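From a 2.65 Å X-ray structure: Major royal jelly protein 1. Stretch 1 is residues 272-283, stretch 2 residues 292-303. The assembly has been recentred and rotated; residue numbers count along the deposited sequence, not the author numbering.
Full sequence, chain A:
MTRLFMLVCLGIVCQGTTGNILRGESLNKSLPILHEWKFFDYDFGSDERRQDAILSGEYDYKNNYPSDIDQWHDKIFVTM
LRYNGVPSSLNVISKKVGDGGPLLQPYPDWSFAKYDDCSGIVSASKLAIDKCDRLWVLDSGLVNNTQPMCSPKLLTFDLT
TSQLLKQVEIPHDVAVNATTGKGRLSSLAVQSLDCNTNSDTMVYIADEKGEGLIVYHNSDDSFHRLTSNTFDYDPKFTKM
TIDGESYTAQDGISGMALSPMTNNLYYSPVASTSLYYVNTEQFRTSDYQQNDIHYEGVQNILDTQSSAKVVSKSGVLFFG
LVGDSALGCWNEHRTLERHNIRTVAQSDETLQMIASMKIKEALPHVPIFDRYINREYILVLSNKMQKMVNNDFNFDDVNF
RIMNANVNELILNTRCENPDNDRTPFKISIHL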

ATOM      1  N   SER A 272     -21.692 -44.342  26.879  1.00 28.32           N
ATOM      2  CA  SER A 272     -21.185 -45.377  25.968  1.00 29.15           C
ATOM      3  C   SER A 272     -19.732 -45.080  25.710  1.00 28.51           C
ATOM      4  O   SER A 272     -19.283 -43.958  25.936  1.00 29.00           O
ATOM      5  CB  SER A 272     -21.945 -45.404  24.634  1.00 30.21           C
ATOM      6  OG  SER A 272     -21.343 -44.548  23.688  1.00 31.36           O
ATOM      7  N   THR A 273     -18.998 -46.075  25.223  1.00 28.67           N
ATOM      8  CA  THR A 273     -17.605 -45.867  24.816  1.00 29.08           C
ATOM      9  C   THR A 273     -17.431 -46.188  23.333  1.00 29.10           C
ATOM     10  O   THR A 273     -16.342 -46.503  22.879  1.00 28.49           O
ATOM     11  CB  THR A 273     -16.631 -46.667  25.702  1.00 28.57           C
ATOM     12  OG1 THR A 273     -16.799 -48.062  25.475  1.00 27.51           O
ATOM     13  CG2 THR A 273     -16.845 -46.322  27.183  1.00 28.39           C
ATOM     14  N   SER A 274     -18.530 -46.058  22.590  1.00 29.56           N
ATOM     15  CA  SER A 274     -18.614 -46.456  21.202  1.00 31.06           C
ATOM     16  C   SER A 274     -18.619 -45.218  20.290  1.00 31.73           C
ATOM     17  O   SER A 274     -18.892 -44.096  20.758  1.00 31.92           O
ATOM     18  CB  SER A 274     -19.905 -47.243  21.006  1.00 32.16           C
ATOM     19  OG  SER A 274     -20.013 -48.322  21.929  1.00 32.14           O
ATOM     20  N   LEU A 275     -18.314 -45.434  19.010  1.00 29.35           N
ATOM     21  CA  LEU A 275     -18.480 -44.421  17.991  1.00 29.43           C
ATOM     22  C   LEU A 275     -19.293 -45.027  16.829  1.00 30.52           C
ATOM     23  O   LEU A 275     -18.764 -45.800  16.025  1.00 30.82           O
ATOM     24  CB  LEU A 275     -17.113 -43.898  17.527  1.00 29.39           C
ATOM     25  N   TYR A 276     -20.579 -44.690  16.771  1.00 31.55           N
ATOM     26  CA  TYR A 276     -21.483 -45.116  15.704  1.00 32.30           C
ATOM     27  C   TYR A 276     -21.579 -44.053  14.625  1.00 32.38           C
ATOM     28  O   TYR A 276     -21.102 -42.942  14.807  1.00 32.64           O
ATOM     29  CB  TYR A 276     -22.895 -45.342  16.250  1.00 33.03           C
ATOM     30  CG  TYR A 276     -22.969 -46.318  17.389  1.00 35.41           C
ATOM     31  CD1 TYR A 276     -22.440 -47.597  17.262  1.00 36.95           C
ATOM     32  CD2 TYR A 276     -23.585 -45.982  18.592  1.00 37.96           C
ATOM     33  CE1 TYR A 276     -22.521 -48.523  18.296  1.00 37.31           C
ATOM     34  CE2 TYR A 276     -23.640 -46.894  19.642  1.00 39.26           C
ATOM     35  CZ  TYR A 276     -23.132 -48.166  19.476  1.00 38.05           C
ATOM     36  OH  TYR A 276     -23.205 -49.048  20.520  1.00 39.01           O
ATOM     37  N   TYR A 277     -22.228 -44.399  13.514  1.00 32.83           N
ATOM     38  CA  TYR A 277     -22.659 -43.424  12.520  1.00 32.63           C
ATOM     39  C   TYR A 277     -23.743 -43.957  11.597  1.00 34.33           C
ATOM     40  O   TYR A 277     -23.918 -45.157  11.455  1.00 35.29           O
ATOM     41  CB  TYR A 277     -21.478 -42.908  11.694  1.00 32.72           C
ATOM     42  CG  TYR A 277     -20.788 -43.894  10.765  1.00 31.80           C
ATOM     43  CD1 TYR A 277     -21.087 -43.925   9.408  1.00 30.38           C
ATOM     44  CD2 TYR A 277     -19.791 -44.750  11.232  1.00 31.71           C
ATOM     45  CE1 TYR A 277     -20.444 -44.798   8.548  1.00 29.83           C
ATOM     46  CE2 TYR A 277     -19.145 -45.635  10.378  1.00 31.06           C
ATOM     47  CZ  TYR A 277     -19.477 -45.647   9.033  1.00 30.52           C
ATOM     48  OH  TYR A 277     -18.850 -46.501   8.155  1.00 30.96           O
ATOM     49  N   VAL A 278     -24.465 -43.026  10.971  1.00 36.14           N
ATOM     50  CA  VAL A 278     -25.469 -43.331   9.955  1.00 34.27           C
ATOM     51  C   VAL A 278     -25.156 -42.502   8.718  1.00 35.12           C
ATOM     52  O   VAL A 278     -24.940 -41.305   8.835  1.00 33.56           O
ATOM     53  CB  VAL A 278     -26.892 -43.038  10.470  1.00 33.01           C
ATOM     54  CG1 VAL A 278     -27.142 -41.565  10.764  1.00 33.18           C
ATOM     55  CG2 VAL A 278     -27.942 -43.520   9.489  1.00 34.32           C
ATOM     56  N   ASN A 279     -25.109 -43.133   7.545  1.00 37.70           N
ATOM     57  CA  ASN A 279     -25.004 -42.352   6.312  1.00 40.34           C
ATOM     58  C   ASN A 279     -26.350 -41.680   6.045  1.00 41.67           C
ATOM     59  O   ASN A 279     -27.411 -42.283   6.233  1.00 38.47           O
ATOM     60  CB  ASN A 279     -24.578 -43.189   5.109  1.00 41.09           C
ATOM     61  CG  ASN A 279     -24.228 -42.325   3.899  1.00 43.00           C
ATOM     62  OD1 ASN A 279     -25.096 -41.683   3.290  1.00 47.02           O
ATOM     63  ND2 ASN A 279     -22.948 -42.290   3.557  1.00 43.08           N
ATOM     64  N   THR A 280     -26.287 -40.425   5.601  1.00 47.20           N
ATOM     65  CA  THR A 280     -27.471 -39.601   5.404  1.00 50.11           C
ATOM     66  C   THR A 280     -28.030 -39.626   3.973  1.00 56.77           C
ATOM     67  O   THR A 280     -29.135 -39.125   3.756  1.00 62.17           O
ATOM     68  CB  THR A 280     -27.202 -38.137   5.809  1.00 47.50           C
ATOM     69  OG1 THR A 280     -26.084 -37.638   5.072  1.00 47.84           O
ATOM     70  CG2 THR A 280     -26.904 -38.042   7.283  1.00 46.56           C
ATOM     71  N   GLU A 281     -27.312 -40.202   3.006  1.00 60.41           N
ATOM     72  CA  GLU A 281     -27.906 -40.463   1.675  1.00 63.37           C
ATOM     73  C   GLU A 281     -29.187 -41.326   1.777  1.00 60.98           C
ATOM     74  O   GLU A 281     -30.115 -41.165   0.988  1.00 62.52           O
ATOM     75  CB  GLU A 281     -26.890 -41.108   0.718  1.00 63.34           C
ATOM     76  CG  GLU A 281     -25.688 -40.224   0.396  1.00 61.85           C
ATOM     77  N   GLN A 282     -29.219 -42.211   2.772  1.00 59.59           N
ATOM     78  CA  GLN A 282     -30.426 -42.951   3.175  1.00 61.48           C
ATOM     79  C   GLN A 282     -31.677 -42.077   3.380  1.00 60.95           C
ATOM     80  O   GLN A 282     -32.795 -42.462   3.016  1.00 62.15           O
ATOM     81  CB  GLN A 282     -30.173 -43.699   4.492  1.00 64.87           C
ATOM     82  CG  GLN A 282     -29.112 -44.792   4.449  1.00 67.56           C
ATOM     83  CD  GLN A 282     -29.056 -45.568   5.747  1.00 69.54           C
ATOM     84  OE1 GLN A 282     -30.036 -46.212   6.127  1.00 71.14           O
ATOM     85  NE2 GLN A 282     -27.913 -45.524   6.435  1.00 68.66           N
ATOM     86  N   PHE A 283     -31.484 -40.916   3.995  1.00 62.35           N
ATOM     87  CA  PHE A 283     -32.576 -39.979   4.297  1.00 62.18           C
ATOM     88  C   PHE A 283     -32.983 -39.140   3.070  1.00 64.36           C
ATOM     89  O   PHE A 283     -34.111 -38.675   3.020  1.00 65.03           O
ATOM     90  CB  PHE A 283     -32.198 -39.073   5.487  1.00 58.45           C
ATOM     91  CG  PHE A 283     -31.702 -39.824   6.698  1.00 54.01           C
ATOM     92  CD1 PHE A 283     -30.471 -39.523   7.260  1.00 54.17           C
ATOM     93  CD2 PHE A 283     -32.455 -40.838   7.262  1.00 49.94           C
ATOM     94  CE1 PHE A 283     -30.003 -40.212   8.369  1.00 53.09           C
ATOM     95  CE2 PHE A 283     -31.995 -41.530   8.369  1.00 49.92           C
ATOM     96  CZ  PHE A 283     -30.766 -41.219   8.925  1.00 51.00           C
ATOM     97  N   ASP A 292     -36.362 -49.633   7.682  1.00 50.82           N
ATOM     98  CA  ASP A 292     -35.066 -50.315   7.671  1.00 52.93           C
ATOM     99  C   ASP A 292     -33.920 -49.342   7.318  1.00 52.44           C
ATOM    100  O   ASP A 292     -33.498 -49.249   6.151  1.00 48.12           O
ATOM    101  CB  ASP A 292     -35.084 -51.514   6.708  1.00 55.37           C
ATOM    102  N   ILE A 293     -33.454 -48.621   8.354  1.00 51.15           N
ATOM    103  CA  ILE A 293     -32.263 -47.750   8.320  1.00 44.53           C
ATOM    104  C   ILE A 293     -31.045 -48.520   8.842  1.00 43.36           C
ATOM    105  O   ILE A 293     -31.139 -49.297   9.804  1.00 40.12           O
ATOM    106  CB  ILE A 293     -32.452 -46.498   9.194  1.00 43.16           C
ATOM    107  CG1 ILE A 293     -33.593 -45.618   8.663  1.00 43.66           C
ATOM    108  CG2 ILE A 293     -31.161 -45.689   9.306  1.00 43.73           C
ATOM    109  CD1 ILE A 293     -33.295 -44.856   7.387  1.00 44.28           C
ATOM    110  N   HIS A 294     -29.903 -48.257   8.209  1.00 41.91           N
ATOM    111  CA  HIS A 294     -28.653 -48.967   8.453  1.00 41.90           C
ATOM    112  C   HIS A 294     -27.645 -48.112   9.247  1.00 40.28           C
ATOM    113  O   HIS A 294     -27.196 -47.070   8.766  1.00 40.87           O
ATOM    114  CB  HIS A 294     -28.051 -49.347   7.098  1.00 42.41           C
ATOM    115  CG  HIS A 294     -26.887 -50.281   7.188  1.00 42.77           C
ATOM    116  ND1 HIS A 294     -25.605 -49.904   6.847  1.00 42.72           N
ATOM    117  CD2 HIS A 294     -26.811 -51.578   7.577  1.00 44.80           C
ATOM    118  CE1 HIS A 294     -24.783 -50.924   7.035  1.00 44.98           C
ATOM    119  NE2 HIS A 294     -25.492 -51.954   7.472  1.00 45.72           N
ATOM    120  N   TYR A 295     -27.283 -48.571  10.442  1.00 37.99           N
ATOM    121  CA  TYR A 295     -26.321 -47.874  11.294  1.00 37.15           C
ATOM    122  C   TYR A 295     -24.984 -48.612  11.318  1.00 38.52           C
ATOM    123  O   TYR A 295     -24.939 -49.841  11.410  1.00 40.06           O
ATOM    124  CB  TYR A 295     -26.895 -47.707  12.710  1.00 35.41           C
ATOM    125  CG  TYR A 295     -28.284 -47.053  12.738  1.00 33.83           C
ATOM    126  CD1 TYR A 295     -28.439 -45.663  12.650  1.00 31.69           C
ATOM    127  CD2 TYR A 295     -29.430 -47.829  12.844  1.00 33.23           C
ATOM    128  CE1 TYR A 295     -29.690 -45.073  12.662  1.00 30.95           C
ATOM    129  CE2 TYR A 295     -30.689 -47.248  12.858  1.00 34.12           C
ATOM    130  CZ  TYR A 295     -30.819 -45.868  12.770  1.00 33.45           C
ATOM    131  OH  TYR A 295     -32.094 -45.324  12.795  1.00 34.56           O
ATOM    132  N   GLU A 296     -23.888 -47.853  11.265  1.00 39.89           N
ATOM    133  CA  GLU A 296     -22.536 -48.409  11.151  1.00 41.34           C
ATOM    134  C   GLU A 296     -21.719 -48.033  12.390  1.00 38.22           C
ATOM    135  O   GLU A 296     -22.275 -47.488  13.341  1.00 33.98           O
ATOM    136  CB  GLU A 296     -21.886 -47.906   9.857  1.00 45.65           C
ATOM    137  CG  GLU A 296     -22.620 -48.364   8.595  1.00 51.32           C
ATOM    138  CD  GLU A 296     -22.074 -47.756   7.297  1.00 54.90           C
ATOM    139  OE1 GLU A 296     -20.920 -48.076   6.918  1.00 57.85           O
ATOM    140  OE2 GLU A 296     -22.811 -46.972   6.645  1.00 54.01           O
ATOM    141  N   GLY A 297     -20.439 -48.392  12.413  1.00 37.63           N
ATOM    142  CA  GLY A 297     -19.514 -47.974  13.480  1.00 38.33           C
ATOM    143  C   GLY A 297     -19.167 -49.063  14.475  1.00 38.72           C
ATOM    144  O   GLY A 297     -19.934 -49.989  14.683  1.00 42.13           O
ATOM    145  N   VAL A 298     -18.002 -48.942  15.098  1.00 38.47           N
ATOM    146  CA  VAL A 298     -17.531 -49.909  16.088  1.00 36.96           C
ATOM    147  C   VAL A 298     -18.183 -49.619  17.440  1.00 37.47           C
ATOM    148  O   VAL A 298     -18.518 -48.474  17.742  1.00 37.93           O
ATOM    149  CB  VAL A 298     -15.999 -49.829  16.251  1.00 35.73           C
ATOM    150  CG1 VAL A 298     -15.506 -50.926  17.171  1.00 36.24           C
ATOM    151  CG2 VAL A 298     -15.289 -49.895  14.898  1.00 35.48           C
ATOM    152  N   GLN A 299     -18.351 -50.666  18.245  1.00 40.50           N
ATOM    153  CA  GLN A 299     -18.790 -50.546  19.645  1.00 40.21           C
ATOM    154  C   GLN A 299     -17.605 -50.731  20.597  1.00 40.34           C
ATOM    155  O   GLN A 299     -16.654 -51.449  20.286  1.00 41.54           O
ATOM    156  CB  GLN A 299     -19.867 -51.572  19.971  1.00 39.16           C
ATOM    157  CG  GLN A 299     -20.641 -51.241  21.237  1.00 39.91           C
ATOM    158  CD  GLN A 299     -21.602 -52.334  21.690  1.00 40.18           C
ATOM    159  OE1 GLN A 299     -22.051 -52.324  22.847  1.00 36.97           O
ATOM    160  NE2 GLN A 299     -21.923 -53.280  20.787  1.00 39.52           N
ATOM    161  N   ASN A 300     -17.667 -50.065  21.750  1.00 41.16           N
ATOM    162  CA  ASN A 300     -16.632 -50.145  22.782  1.00 41.09           C
ATOM    163  C   ASN A 300     -15.221 -49.867  22.244  1.00 40.59           C
ATOM    164  O   ASN A 300     -14.235 -50.394  22.763  1.00 43.86           O
ATOM    165  CB  ASN A 300     -16.704 -51.503  23.494  1.00 44.18           C
ATOM    166  CG  ASN A 300     -18.097 -51.797  24.051  1.00 47.93           C
ATOM    167  OD1 ASN A 300     -18.693 -50.969  24.746  1.00 50.81           O
ATOM    168  ND2 ASN A 300     -18.621 -52.978  23.742  1.00 51.37           N
ATOM    169  N   ILE A 301     -15.133 -49.017  21.219  1.00 37.76           N
ATOM    170  CA  ILE A 301     -13.862 -48.704  20.566  1.00 36.22           C
ATOM    171  C   ILE A 301     -12.989 -47.741  21.362  1.00 34.86           C
ATOM    172  O   ILE A 301     -11.789 -47.726  21.172  1.00 37.30           O
ATOM    173  CB  ILE A 301     -14.055 -48.152  19.136  1.00 38.27           C
ATOM    174  CG1 ILE A 301     -12.698 -48.077  18.410  1.00 40.30           C
ATOM    175  CG2 ILE A 301     -14.761 -46.794  19.132  1.00 38.42           C
ATOM    176  CD1 ILE A 301     -12.789 -47.918  16.910  1.00 42.21           C
ATOM    177  N   LEU A 302     -13.571 -46.916  22.224  1.00 34.68           N
ATOM    178  CA  LEU A 302     -12.793 -45.975  23.066  1.00 35.53           C
ATOM    179  C   LEU A 302     -12.696 -46.521  24.484  1.00 35.01           C
ATOM    180  O   LEU A 302     -13.526 -47.317  24.913  1.00 34.97           O
ATOM    181  CB  LEU A 302     -13.439 -44.576  23.076  1.00 35.61           C
ATOM    182  CG  LEU A 302     -13.842 -43.989  21.720  1.00 34.15           C
ATOM    183  CD1 LEU A 302     -14.613 -42.698  21.915  1.00 34.30           C
ATOM    184  CD2 LEU A 302     -12.621 -43.766  20.851  1.00 33.77           C
ATOM    185  N   ASP A 303     -11.680 -46.087  25.216  1.00 36.00           N
ATOM    186  CA  ASP A 303     -11.497 -46.492  26.612  1.00 36.25           C
ATOM    187  C   ASP A 303     -12.408 -45.712  27.562  1.00 35.70           C
ATOM    188  O   ASP A 303     -12.690 -46.190  28.662  1.00 39.26           O
ATOM    189  CB  ASP A 303     -10.037 -46.307  27.032  1.00 38.83           C
ATOM    190  CG  ASP A 303      -9.095 -47.242  26.292  1.00 39.64           C
ATOM    191  OD1 ASP A 303      -9.309 -48.480  26.326  1.00 41.70           O
ATOM    192  OD2 ASP A 303      -8.137 -46.752  25.670  1.00 39.58           O
TER

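The firmest polar link pairs Tyr-277 with Glu-296 across two antiparallel strands whose N-to-C directions differ by 153°. Glu-296 N donates to Tyr-277 O at 2.7 Å with an angle of 171° at the hydrogen, and Tyr-277 N returns a bond to Glu-296 O at 3.1 Å and 162°. The two bonds, one short and one of ordinary length, run in opposite senses between the same residues and define the local register.

Beyond the strands the polar contact continues through side chains and backbone. The amide of Gln-282 acts in both senses on the backbone of His-294: His-294 N donates to Gln-282 OE1 (2.9 Å, 175°), while Gln-282 NE2 donates to His-294 O (2.9 Å, 165°). One terminal amide thus satisfies both backbone polar groups of a single residue, much as a neighbouring strand would. At the other end, Ser-274 OG accepts from Asn-300 N (2.9 Å, 171°), and Thr-273 O accepts a main-chain bond from Leu-302 N (2.9 Å, 161°). Ile-301 N also lies 3.2 Å from Thr-273 O, but its poor angle rules out a second bond. Toward Leu-275 the strand pairing loosens: Leu-275 N reaches Val-298 O at 3.3 Å, but the angle falls to 145°.

Gly-297 lets the backbones close to 4.1 Å between its CA and Tyr-276 CA. An ideal CB on Gly-297 would sit 2.6 Å from Tyr-276 CA and 2.4 Å from Leu-275 O, both clashes, and its phi/psi of 105/154 independently calls for glycine.

Packing completes the contact. Glu-296 CB lies over one face of the Tyr-277 ring, 3.6 Å from the centroid and 19° off the normal, a CH-pi arrangement. Val-278 CB meets Tyr-295 CD1 at 3.7 Å, and Val-278 CG2 lies 3.9 Å from Ile-293 CG2. Ile-293 CD1 also approaches Phe-283 CE2 at 3.7 Å, so this isoleucine touches both the strand and the helix of the first stretch.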